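Probable glutathione reductase (PDB 4DNA) probably catalyses the NADPH-dependent reduction of glutathione disulfide to two molecules of glutathione, as an FAD-containing homodimer. Local coordinates at residues A[145-150]-A[265-270]. Numbering follows the deposited sequence.
Sequences PSPHDA and GRMPNT. With FAD (flavin-adenine dinucleotide), chain C.
One face of the Arg266 guanidinium is covered by the flavin methyl C8M, 3.3 Å from its plane and nearer its edge than its centre. The backbone frame is a two-stranded antiparallel ribbon, 143-145 against 266-268, in the nucleotide-binding part of this pyridine nucleotide-disulfide oxidoreductase. Pro145 approaches the same guanidinium obliquely: its ring and the arginine chain run alongside each other, and Arg266 NH1 comes to 3.5 Å from Pro145 CG. Pro145 N is as near, but a tertiary amide nitrogen neither donates nor accepts here, so the two groups meet by van der Waals contact. Arg266 CG lies anti to the carbonyl carbon, and after an extended chi2 the chain bends at chi3 (67°), which brings its tip to both the proline and the flavin methyl. Pro145 and Arg266 form a non-hydrogen-bonded pair with CA atoms 4.2 Å apart, and backbone hydrogen bonds of Met267 with His144 and of Asn269 with Gly142 continue the ladder toward the adenine end of FAD. There Asn269 ND2, hydrogen-bonded to Val141 O, lies 3.5 Å from FAD C8A. The ribbon thus borders the cofactor at both its flavin and adenine ends, while Gly265 is a predicted NAD(+)-binding residue. Where the segment 145-150 leaves its strand, Pro147 CD rests 4.0 Å from SE of Met267, an outstretched selenomethionine slanting across the proline and passing beside the Ser146 hydroxyl. Gly265 O receives two donors from buried Ser146. The backbone N gives the nearly straight bond (3.2 Å, 165° at the hydrogen), approaching from above the carbonyl plane; with chi1 at -57°, OG stands beside its own backbone N and adds a weak bond of 3.0 Å to the same Gly265 O.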
loop_
_atom_site.group_PDB
_atom_site.type_symbol
_atom_site.label_atom_id
_atom_site.label_comp_id
_atom_site.label_asym_id
_atom_site.label_seq_id
_atom_site.Cartn_x
_atom_site.Cartn_y
_atom_site.Cartn_z
ATOM N N PRO A 145 2.477 21.210 22.622
ATOM C CA PRO A 145 3.151 20.158 23.384
ATOM C C PRO A 145 3.170 20.520 24.854
ATOM O O PRO A 145 3.254 21.696 25.193
ATOM C CB PRO A 145 4.574 20.159 22.824
ATOM C CG PRO A 145 4.476 20.863 21.505
ATOM C CD PRO A 145 3.393 21.883 21.687
ATOM N N SER A 146 3.067 19.511 25.712
ATOM C CA SER A 146 3.059 19.720 27.156
ATOM C C SER A 146 4.381 20.290 27.661
ATOM O O SER A 146 5.442 19.732 27.389
ATOM C CB SER A 146 2.756 18.411 27.895
ATOM O OG SER A 146 1.517 17.862 27.481
ATOM N N PRO A 147 4.324 21.422 28.379
ATOM C CA PRO A 147 5.502 21.795 29.139
ATOM C C PRO A 147 5.445 21.032 30.454
ATOM O O PRO A 147 4.356 20.836 31.024
ATOM C CB PRO A 147 5.323 23.302 29.375
ATOM C CG PRO A 147 3.967 23.669 28.827
ATOM C CD PRO A 147 3.229 22.388 28.563
ATOM N N HIS A 148 6.600 20.576 30.920
ATOM C CA HIS A 148 6.636 19.789 32.129
ATOM C C HIS A 148 7.303 20.559 33.213
ATOM O O HIS A 148 8.346 20.141 33.732
ATOM C CB HIS A 148 7.304 18.452 31.849
ATOM C CG HIS A 148 6.455 17.539 31.001
ATOM N ND1 HIS A 148 5.705 16.544 31.529
ATOM C CD2 HIS A 148 6.216 17.527 29.624
ATOM C CE1 HIS A 148 5.035 15.914 30.540
ATOM N NE2 HIS A 148 5.351 16.516 29.373
ATOM N N ASP A 149 6.690 21.690 33.578
ATOM C CA ASP A 149 7.320 22.667 34.479
ATOM C C ASP A 149 7.783 22.064 35.809
ATOM O O ASP A 149 8.606 22.644 36.513
ATOM C CB ASP A 149 6.412 23.886 34.699
ATOM C CG ASP A 149 6.362 24.824 33.480
ATOM O OD1 ASP A 149 6.772 24.427 32.367
ATOM O OD2 ASP A 149 5.901 25.975 33.633
ATOM N N ALA A 150 7.260 20.884 36.124
ATOM C CA ALA A 150 7.657 20.151 37.318
ATOM C C ALA A 150 9.058 19.527 37.205
ATOM O O ALA A 150 9.749 19.374 38.217
ATOM C CB ALA A 150 6.617 19.094 37.659
ATOM N N GLY A 265 2.655 13.722 25.434
ATOM C CA GLY A 265 1.372 14.412 25.466
ATOM C C GLY A 265 1.360 15.834 24.940
ATOM O O GLY A 265 2.386 16.523 24.914
ATOM N N ARG A 266 0.171 16.253 24.513
ATOM C CA ARG A 266 -0.113 17.625 24.101
ATOM C C ARG A 266 -1.185 18.196 25.016
ATOM O O ARG A 266 -1.852 17.455 25.720
ATOM C CB ARG A 266 -0.566 17.660 22.642
ATOM C CG ARG A 266 0.556 17.341 21.664
ATOM C CD ARG A 266 0.099 17.348 20.216
ATOM N NE ARG A 266 -0.300 18.670 19.712
ATOM C CZ ARG A 266 0.545 19.661 19.444
ATOM N NH1 ARG A 266 1.840 19.492 19.672
ATOM N NH2 ARG A 266 0.103 20.828 18.969
HETATM N N MSE A 267 -1.355 19.506 25.018
HETATM C CA MSE A 267 -2.336 20.117 25.878
HETATM C C MSE A 267 -3.089 21.171 25.181
HETATM O O MSE A 267 -2.578 21.702 24.207
HETATM C CB MSE A 267 -1.574 20.785 26.964
HETATM C CG MSE A 267 -1.514 19.828 28.123
HETATM SE SE MSE A 267 -0.296 20.745 29.307
HETATM C CE MSE A 267 -0.152 19.376 30.706
ATOM N N PRO A 268 -4.289 21.497 25.620
ATOM C CA PRO A 268 -5.075 22.419 24.807
ATOM C C PRO A 268 -4.803 23.879 25.119
ATOM O O PRO A 268 -4.626 24.223 26.277
ATOM C CB PRO A 268 -6.526 22.037 25.145
ATOM C CG PRO A 268 -6.442 20.730 25.896
ATOM C CD PRO A 268 -5.126 20.804 26.610
ATOM N N ASN A 269 -4.777 24.717 24.084
ATOM C CA ASN A 269 -4.522 26.151 24.220
ATOM C C ASN A 269 -5.702 26.892 24.792
ATOM O O ASN A 269 -6.326 27.692 24.095
ATOM C CB ASN A 269 -4.229 26.782 22.863
ATOM C CG ASN A 269 -2.976 26.248 22.223
ATOM O OD1 ASN A 269 -1.941 26.118 22.882
ATOM N ND2 ASN A 269 -3.055 25.943 20.918
ATOM N N THR A 270 -6.006 26.653 26.059
ATOM C CA THR A 270 -7.212 27.237 26.636
ATOM C C THR A 270 -6.965 28.296 27.720
ATOM O O THR A 270 -7.876 29.033 28.105
ATOM C CB THR A 270 -8.205 26.146 27.095
ATOM O OG1 THR A 270 -7.575 25.255 28.025
ATOM C CG2 THR A 270 -8.676 25.344 25.903
HETATM P PA FAD C . -4.420 22.946 14.853
HETATM O O1A FAD C . -3.685 22.542 16.120
HETATM O O2A FAD C . -4.121 22.321 13.508
HETATM O O5B FAD C . -4.284 24.534 14.660
HETATM C C5B FAD C . -5.104 25.479 15.360
HETATM C C4B FAD C . -4.460 26.836 15.127
HETATM O O4B FAD C . -4.973 27.848 15.992
HETATM C C3B FAD C . -2.968 26.748 15.383
HETATM O O3B FAD C . -2.279 27.128 14.183
HETATM C C2B FAD C . -2.725 27.689 16.547
HETATM O O2B FAD C . -1.463 28.348 16.432
HETATM C C1B FAD C . -3.892 28.661 16.457
HETATM N N9A FAD C . -4.290 29.259 17.753
HETATM C C8A FAD C . -4.182 28.650 18.949
HETATM N N7A FAD C . -4.652 29.421 19.959
HETATM C C5A FAD C . -5.082 30.555 19.396
HETATM C C6A FAD C . -5.696 31.785 19.920
HETATM N N6A FAD C . -5.895 31.876 21.257
HETATM N N1A FAD C . -6.019 32.761 19.030
HETATM C C2A FAD C . -5.782 32.613 17.704
HETATM N N3A FAD C . -5.221 31.508 17.160
HETATM C C4A FAD C . -4.852 30.457 17.944
HETATM N N1 FAD C . -2.710 13.707 12.645
HETATM C C2 FAD C . -2.961 12.797 11.677
HETATM O O2 FAD C . -4.143 12.583 11.332
HETATM N N3 FAD C . -1.969 12.113 11.075
HETATM C C4 FAD C . -0.668 12.278 11.388
HETATM O O4 FAD C . 0.223 11.626 10.791
HETATM C C4X FAD C . -0.318 13.256 12.449
HETATM N N5 FAD C . 0.961 13.485 12.818
HETATM C C5X FAD C . 1.237 14.396 13.790
HETATM C C6 FAD C . 2.558 14.631 14.172
HETATM C C7 FAD C . 2.852 15.560 15.177
HETATM C C7M FAD C . 4.296 15.780 15.551
HETATM C C8 FAD C . 1.747 16.323 15.839
HETATM C C8M FAD C . 2.001 17.345 16.915
HETATM C C9 FAD C . 0.432 16.089 15.462
HETATM C C9A FAD C . 0.136 15.157 14.469
HETATM N N10 FAD C . -1.204 14.931 14.093
HETATM C C10 FAD C . -1.456 13.979 13.077
HETATM C "C1'" FAD C . -2.286 15.674 14.765
HETATM C "C2'" FAD C . -2.831 16.831 13.940
HETATM O "O2'" FAD C . -1.759 17.706 13.577
HETATM C "C3'" FAD C . -3.920 17.576 14.716
HETATM O "O3'" FAD C . -4.849 16.607 15.217
HETATM C "C4'" FAD C . -4.675 18.597 13.864
HETATM O "O4'" FAD C . -3.786 19.657 13.490
HETATM C "C5'" FAD C . -5.856 19.179 14.622
HETATM O "O5'" FAD C . -6.054 20.524 14.196
HETATM P P FAD C . -6.955 21.600 14.998
HETATM O O1P FAD C . -8.119 22.027 14.122
HETATM O O2P FAD C . -7.207 21.111 16.404
HETATM O O3P FAD C . -6.009 22.893 15.108
#